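Local coordinates for glycoprotein (Chandipura virus, PDB 5MDM), which probably attaches the virus to host receptors and, in the acidic endosome, changes conformation to drive fusion of the viral and endosomal membranes, at residues Y1-F6 / F386-G392; N176-F182 / Y222-N226. One frame throughout, in Å; residues are numbered along the deposited sequence.

Interaction 1 of 2, residues Y1-F6 / F386-G392; sequences YLSIAF and FPWHLIG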
loop_
_atom_site.group_PDB
_atom_site.type_symbol
_atom_site.label_atom_id
_atom_site.label_comp_id
_atom_site.label_asym_id
_atom_site.label_seq_id
_atom_site.Cartn_x
_atom_site.Cartn_y
_atom_site.Cartn_z
ATOM N N TYR A 1 -13.835 -15.635 0.580
ATOM C CA TYR A 1 -12.677 -14.818 0.920
ATOM C C TYR A 1 -12.902 -14.091 2.244
ATOM O O TYR A 1 -11.953 -13.660 2.910
ATOM C CB TYR A 1 -12.359 -13.830 -0.207
ATOM C CG TYR A 1 -13.487 -12.884 -0.557
ATOM C CD1 TYR A 1 -13.519 -11.595 -0.046
ATOM C CD2 TYR A 1 -14.512 -13.278 -1.410
ATOM C CE1 TYR A 1 -14.545 -10.722 -0.368
ATOM C CE2 TYR A 1 -15.544 -12.415 -1.735
ATOM C CZ TYR A 1 -15.556 -11.137 -1.210
ATOM O OH TYR A 1 -16.578 -10.266 -1.527
ATOM N N LEU A 2 -14.170 -13.968 2.618
ATOM C CA LEU A 2 -14.545 -13.394 3.900
ATOM C C LEU A 2 -14.750 -14.495 4.930
ATOM O O LEU A 2 -15.549 -15.412 4.727
ATOM C CB LEU A 2 -15.835 -12.597 3.762
ATOM C CG LEU A 2 -15.795 -11.437 2.778
ATOM C CD1 LEU A 2 -17.116 -10.707 2.800
ATOM C CD2 LEU A 2 -14.660 -10.499 3.120
ATOM N N SER A 3 -14.030 -14.401 6.041
ATOM C CA SER A 3 -14.164 -15.391 7.096
ATOM C C SER A 3 -14.648 -14.756 8.387
ATOM O O SER A 3 -14.499 -13.558 8.596
ATOM C CB SER A 3 -12.841 -16.112 7.322
ATOM O OG SER A 3 -11.763 -15.278 6.941
ATOM N N ILE A 4 -15.257 -15.568 9.238
ATOM C CA ILE A 4 -15.672 -15.130 10.557
ATOM C C ILE A 4 -15.427 -16.276 11.509
ATOM O O ILE A 4 -15.273 -17.425 11.084
ATOM C CB ILE A 4 -17.175 -14.799 10.608
ATOM C CG1 ILE A 4 -17.999 -16.002 10.147
ATOM C CG2 ILE A 4 -17.496 -13.566 9.775
ATOM C CD1 ILE A 4 -19.479 -15.830 10.349
ATOM N N ALA A 5 -15.376 -15.961 12.797
ATOM C CA ALA A 5 -15.390 -16.993 13.819
ATOM C C ALA A 5 -16.804 -17.005 14.363
ATOM O O ALA A 5 -17.325 -15.967 14.771
ATOM C CB ALA A 5 -14.386 -16.691 14.913
ATOM N N PHE A 6 -17.428 -18.175 14.347
ATOM C CA PHE A 6 -18.849 -18.275 14.634
ATOM C C PHE A 6 -19.133 -19.552 15.417
ATOM O O PHE A 6 -18.441 -20.549 15.234
ATOM C CB PHE A 6 -19.614 -18.279 13.311
ATOM C CG PHE A 6 -21.070 -17.973 13.449
ATOM C CD1 PHE A 6 -22.012 -18.986 13.425
ATOM C CD2 PHE A 6 -21.499 -16.667 13.606
ATOM C CE1 PHE A 6 -23.354 -18.701 13.555
ATOM C CE2 PHE A 6 -22.835 -16.374 13.737
ATOM C CZ PHE A 6 -23.768 -17.393 13.713
ATOM N N PHE A 386 -23.971 -9.265 9.275
ATOM C CA PHE A 386 -22.870 -9.313 10.227
ATOM C C PHE A 386 -22.259 -7.923 10.285
ATOM O O PHE A 386 -22.198 -7.227 9.269
ATOM C CB PHE A 386 -21.784 -10.293 9.768
ATOM C CG PHE A 386 -22.142 -11.743 9.945
ATOM C CD1 PHE A 386 -21.997 -12.361 11.178
ATOM C CD2 PHE A 386 -22.599 -12.496 8.872
ATOM C CE1 PHE A 386 -22.316 -13.700 11.343
ATOM C CE2 PHE A 386 -22.920 -13.833 9.031
ATOM C CZ PHE A 386 -22.780 -14.435 10.269
ATOM N N PRO A 387 -21.802 -7.510 11.473
ATOM C CA PRO A 387 -21.018 -6.279 11.597
ATOM C C PRO A 387 -19.659 -6.484 10.939
ATOM O O PRO A 387 -19.038 -7.529 11.134
ATOM C CB PRO A 387 -20.855 -6.129 13.104
ATOM C CG PRO A 387 -20.952 -7.514 13.616
ATOM C CD PRO A 387 -21.968 -8.189 12.767
ATOM N N TRP A 388 -19.199 -5.501 10.176
ATOM C CA TRP A 388 -18.017 -5.672 9.342
ATOM C C TRP A 388 -16.756 -6.070 10.103
ATOM O O TRP A 388 -15.843 -6.671 9.535
ATOM C CB TRP A 388 -17.750 -4.404 8.532
ATOM C CG TRP A 388 -16.607 -4.557 7.584
ATOM C CD1 TRP A 388 -15.427 -3.874 7.601
ATOM C CD2 TRP A 388 -16.527 -5.472 6.488
ATOM N NE1 TRP A 388 -14.621 -4.299 6.575
ATOM C CE2 TRP A 388 -15.272 -5.282 5.876
ATOM C CE3 TRP A 388 -17.400 -6.430 5.959
ATOM C CZ2 TRP A 388 -14.866 -6.016 4.765
ATOM C CZ3 TRP A 388 -16.997 -7.157 4.856
ATOM C CH2 TRP A 388 -15.742 -6.948 4.274
ATOM N N HIS A 389 -16.702 -5.744 11.388
ATOM C CA HIS A 389 -15.482 -5.958 12.156
ATOM C C HIS A 389 -15.280 -7.415 12.542
ATOM O O HIS A 389 -14.165 -7.817 12.865
ATOM C CB HIS A 389 -15.457 -5.072 13.397
ATOM C CG HIS A 389 -16.382 -5.519 14.483
ATOM N ND1 HIS A 389 -15.962 -6.285 15.549
ATOM C CD2 HIS A 389 -17.704 -5.296 14.678
ATOM C CE1 HIS A 389 -16.985 -6.518 16.351
ATOM N NE2 HIS A 389 -18.054 -5.931 15.845
ATOM N N LEU A 390 -16.354 -8.198 12.506
ATOM C CA LEU A 390 -16.277 -9.618 12.819
ATOM C C LEU A 390 -15.731 -10.399 11.636
ATOM O O LEU A 390 -15.379 -11.574 11.757
ATOM C CB LEU A 390 -17.651 -10.160 13.201
ATOM C CG LEU A 390 -18.168 -9.738 14.570
ATOM C CD1 LEU A 390 -19.402 -10.538 14.921
ATOM C CD2 LEU A 390 -17.091 -9.904 15.632
ATOM N N ILE A 391 -15.663 -9.728 10.495
ATOM C CA ILE A 391 -15.225 -10.348 9.256
ATOM C C ILE A 391 -13.757 -10.057 8.983
ATOM O O ILE A 391 -13.289 -8.932 9.165
ATOM C CB ILE A 391 -16.057 -9.831 8.079
ATOM C CG1 ILE A 391 -17.540 -10.016 8.383
ATOM C CG2 ILE A 391 -15.655 -10.521 6.788
ATOM C CD1 ILE A 391 -18.440 -9.579 7.272
ATOM N N GLY A 392 -13.035 -11.079 8.544
ATOM C CA GLY A 392 -11.649 -10.925 8.161
ATOM C C GLY A 392 -11.414 -11.371 6.733
ATOM O O GLY A 392 -12.190 -12.150 6.169
#

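Interaction 2 of 2, residues N176-F182 / Y222-N226; sequences NICGQSF and YCGRN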
loop_
_atom_site.group_PDB
_atom_site.type_symbol
_atom_site.label_atom_id
_atom_site.label_comp_id
_atom_site.label_asym_id
_atom_site.label_seq_id
_atom_site.Cartn_x
_atom_site.Cartn_y
_atom_site.Cartn_z
ATOM N N ASN A 176 22.569 -22.056 1.254
ATOM C CA ASN A 176 21.436 -22.209 0.345
ATOM C C ASN A 176 21.194 -20.979 -0.521
ATOM O O ASN A 176 21.255 -19.848 -0.043
ATOM C CB ASN A 176 20.162 -22.543 1.121
ATOM C CG ASN A 176 20.234 -23.891 1.806
ATOM O OD1 ASN A 176 20.018 -24.931 1.181
ATOM N ND2 ASN A 176 20.530 -23.882 3.101
ATOM N N ILE A 177 20.924 -21.205 -1.800
ATOM C CA ILE A 177 20.491 -20.130 -2.678
ATOM C C ILE A 177 19.045 -19.760 -2.354
ATOM O O ILE A 177 18.126 -20.562 -2.534
ATOM C CB ILE A 177 20.609 -20.530 -4.152
ATOM C CG1 ILE A 177 22.074 -20.737 -4.515
ATOM C CG2 ILE A 177 19.993 -19.468 -5.050
ATOM C CD1 ILE A 177 22.273 -21.317 -5.882
ATOM N N CYS A 178 18.856 -18.540 -1.863
ATOM C CA CYS A 178 17.543 -18.092 -1.438
ATOM C C CYS A 178 17.406 -16.604 -1.682
ATOM O O CYS A 178 18.317 -15.827 -1.405
ATOM C CB CYS A 178 17.342 -18.392 0.046
ATOM S SG CYS A 178 15.633 -18.304 0.610
ATOM N N GLY A 179 16.265 -16.203 -2.206
ATOM C CA GLY A 179 16.005 -14.792 -2.387
ATOM C C GLY A 179 15.049 -14.284 -1.330
ATOM O O GLY A 179 14.330 -13.311 -1.542
ATOM N N GLN A 180 15.051 -14.943 -0.178
ATOM C CA GLN A 180 14.063 -14.681 0.855
ATOM C C GLN A 180 14.709 -14.560 2.233
ATOM O O GLN A 180 15.591 -15.347 2.590
ATOM C CB GLN A 180 13.036 -15.811 0.866
ATOM C CG GLN A 180 11.709 -15.429 1.462
ATOM C CD GLN A 180 10.860 -14.639 0.497
ATOM O OE1 GLN A 180 11.189 -14.526 -0.689
ATOM N NE2 GLN A 180 9.756 -14.086 0.994
ATOM N N SER A 181 14.268 -13.574 3.004
ATOM C CA SER A 181 14.720 -13.425 4.383
ATOM C C SER A 181 13.780 -14.145 5.340
ATOM O O SER A 181 12.580 -14.241 5.089
ATOM C CB SER A 181 14.814 -11.952 4.757
ATOM O OG SER A 181 15.699 -11.280 3.884
ATOM N N PHE A 182 14.328 -14.651 6.439
ATOM C CA PHE A 182 13.532 -15.398 7.403
ATOM C C PHE A 182 13.567 -14.777 8.790
ATOM O O PHE A 182 14.271 -13.794 9.031
ATOM C CB PHE A 182 14.000 -16.845 7.472
ATOM C CG PHE A 182 13.645 -17.646 6.265
ATOM C CD1 PHE A 182 14.356 -17.501 5.087
ATOM C CD2 PHE A 182 12.593 -18.546 6.305
ATOM C CE1 PHE A 182 14.031 -18.240 3.967
ATOM C CE2 PHE A 182 12.259 -19.288 5.189
ATOM C CZ PHE A 182 12.981 -19.135 4.017
ATOM N N TYR A 222 11.315 -25.510 1.189
ATOM C CA TYR A 222 11.462 -24.126 0.771
ATOM C C TYR A 222 12.828 -23.578 1.156
ATOM O O TYR A 222 13.243 -23.678 2.311
ATOM C CB TYR A 222 10.363 -23.269 1.396
ATOM C CG TYR A 222 10.290 -21.877 0.836
ATOM C CD1 TYR A 222 9.878 -21.658 -0.470
ATOM C CD2 TYR A 222 10.626 -20.779 1.612
ATOM C CE1 TYR A 222 9.804 -20.385 -0.992
ATOM C CE2 TYR A 222 10.553 -19.498 1.098
ATOM C CZ TYR A 222 10.142 -19.308 -0.204
ATOM O OH TYR A 222 10.069 -18.038 -0.722
ATOM N N CYS A 223 13.518 -23.000 0.178
ATOM C CA CYS A 223 14.831 -22.416 0.404
ATOM C C CYS A 223 15.801 -23.406 1.036
ATOM O O CYS A 223 16.555 -23.061 1.946
ATOM C CB CYS A 223 14.719 -21.158 1.262
ATOM S SG CYS A 223 14.172 -19.704 0.352
ATOM N N GLY A 224 15.762 -24.644 0.557
ATOM C CA GLY A 224 16.711 -25.651 0.982
ATOM C C GLY A 224 16.425 -26.269 2.333
ATOM O O GLY A 224 17.296 -26.916 2.910
ATOM N N ARG A 225 15.218 -26.080 2.852
ATOM C CA ARG A 225 14.849 -26.762 4.093
ATOM C C ARG A 225 13.384 -27.181 4.207
ATOM O O ARG A 225 12.493 -26.547 3.645
ATOM C CB ARG A 225 15.321 -25.997 5.337
ATOM C CG ARG A 225 14.852 -24.561 5.487
ATOM C CD ARG A 225 15.644 -23.932 6.634
ATOM N NE ARG A 225 15.120 -22.659 7.126
ATOM C CZ ARG A 225 15.482 -21.466 6.662
ATOM N NH1 ARG A 225 16.357 -21.368 5.665
ATOM N NH2 ARG A 225 14.959 -20.370 7.193
ATOM N N ASN A 226 13.162 -28.279 4.924
ATOM C CA ASN A 226 11.839 -28.863 5.059
ATOM C C ASN A 226 10.933 -27.978 5.874
ATOM O O ASN A 226 11.358 -27.374 6.857
ATOM C CB ASN A 226 11.915 -30.227 5.737
ATOM C CG ASN A 226 12.747 -31.221 4.961
ATOM O OD1 ASN A 226 12.585 -31.382 3.748
ATOM N ND2 ASN A 226 13.646 -31.898 5.663
#

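Interaction 1 of 2, residues Y1-F6 / F386-G392
How an amino-terminal strand can be held by a distant part of the chain is well illustrated by residues 1-6, which lie beside 386-392. Y1 contributes little beyond its backbone. At L2 the contact becomes apolar: CB of L2 is 3.7 Å from CG2 of I391, and its CD2 reaches CH2 of W388 at 3.9 Å. S3 supplies the polar centre. It forms an antiparallel hydrogen-bonded pair with G392, in which N of S3 donates to O of G392 and N of G392 donates to O of S3, both at 2.9 Å and nearly linear; OG of S3 adds a longer bond of 3.3 Å to the same O of G392. I4 returns to hydrocarbon, with CD1 3.6 Å from CZ of F386 and CG2 3.8 Å from CG1 of I391. Finally, F6 brings its CE2 to 3.6 Å from CE1 of F386, the two ring planes being inclined by 82°. Backbone bonds from L2, I4 and F6 pair the other edge with strand 325-338, so the amino-terminal strand is inserted between two late strands, 325-338 and 392-393. P341 of the second subunit packs on L2 and W388, and 386-392 belongs to a probable trimerization region. A single polar backbone pair thus fixes the register, while apolar contacts of L2, I4 and F6 supply the remaining side-chain burial.

Interaction 2 of 2, residues N176-F182 / Y222-N226
C223 and F182 have the most surface buried here, followed equally by N176 and R225. C223 lies at the tip of a type I' turn running from Y222 to R225, and its SG bonds to SG of C178 at 2.0 Å, closing a disulfide with a chi3 of 64°. The same sulfur lies at the edge of the F182 ring, 5.0 Å from its centroid, while CB of C223 is 3.8 Å from CZ of F182. The F182 and Y222 rings meet edge to edge, CZ of F182 3.7 Å from CD2 of Y222. One face of F182 is covered by R225: CZ of R225 stands 4.1 Å from the ring centroid and 7° off the normal, a cation-pi contact. NH2 of R225 is also hydrogen-bonded to OG of S44. N176 lies against G224, where an ideal CB would fall 1.9 Å from OD1 of N176; the positive phi of G224 (78°) is a second reason for glycine. No hydrogen bond joins the two segments. The motif is a two-residue beta hairpin with a type I' turn (strands 218-222 and 225-229), whose turn residue C223 is disulfide-bonded to C178 in the loop leading into strand 180-192.

In the fold
Two ways of joining sequence-distant segments appear in one elongated chain. Interaction 1 closes a very long loop, with 379 residues between its segments, by means of a backbone pair and apolar side chains; interaction 2 is nested inside that loop, spans only 39 residues and relies on a disulfide. The centres of interaction 1 and interaction 2 lie about 34 Å apart, and the nearest atoms of interaction 1 and interaction 2 about 22 Å apart, so they do not touch. Interaction 1 lies away from the residues that interact with vimentin and meets the second subunit, whereas interaction 2 touches no other chain of the assembly but comes close to D138, one of the residues found to interact with host vimentin: the Y222 side chain is about 3 Å from that of D138.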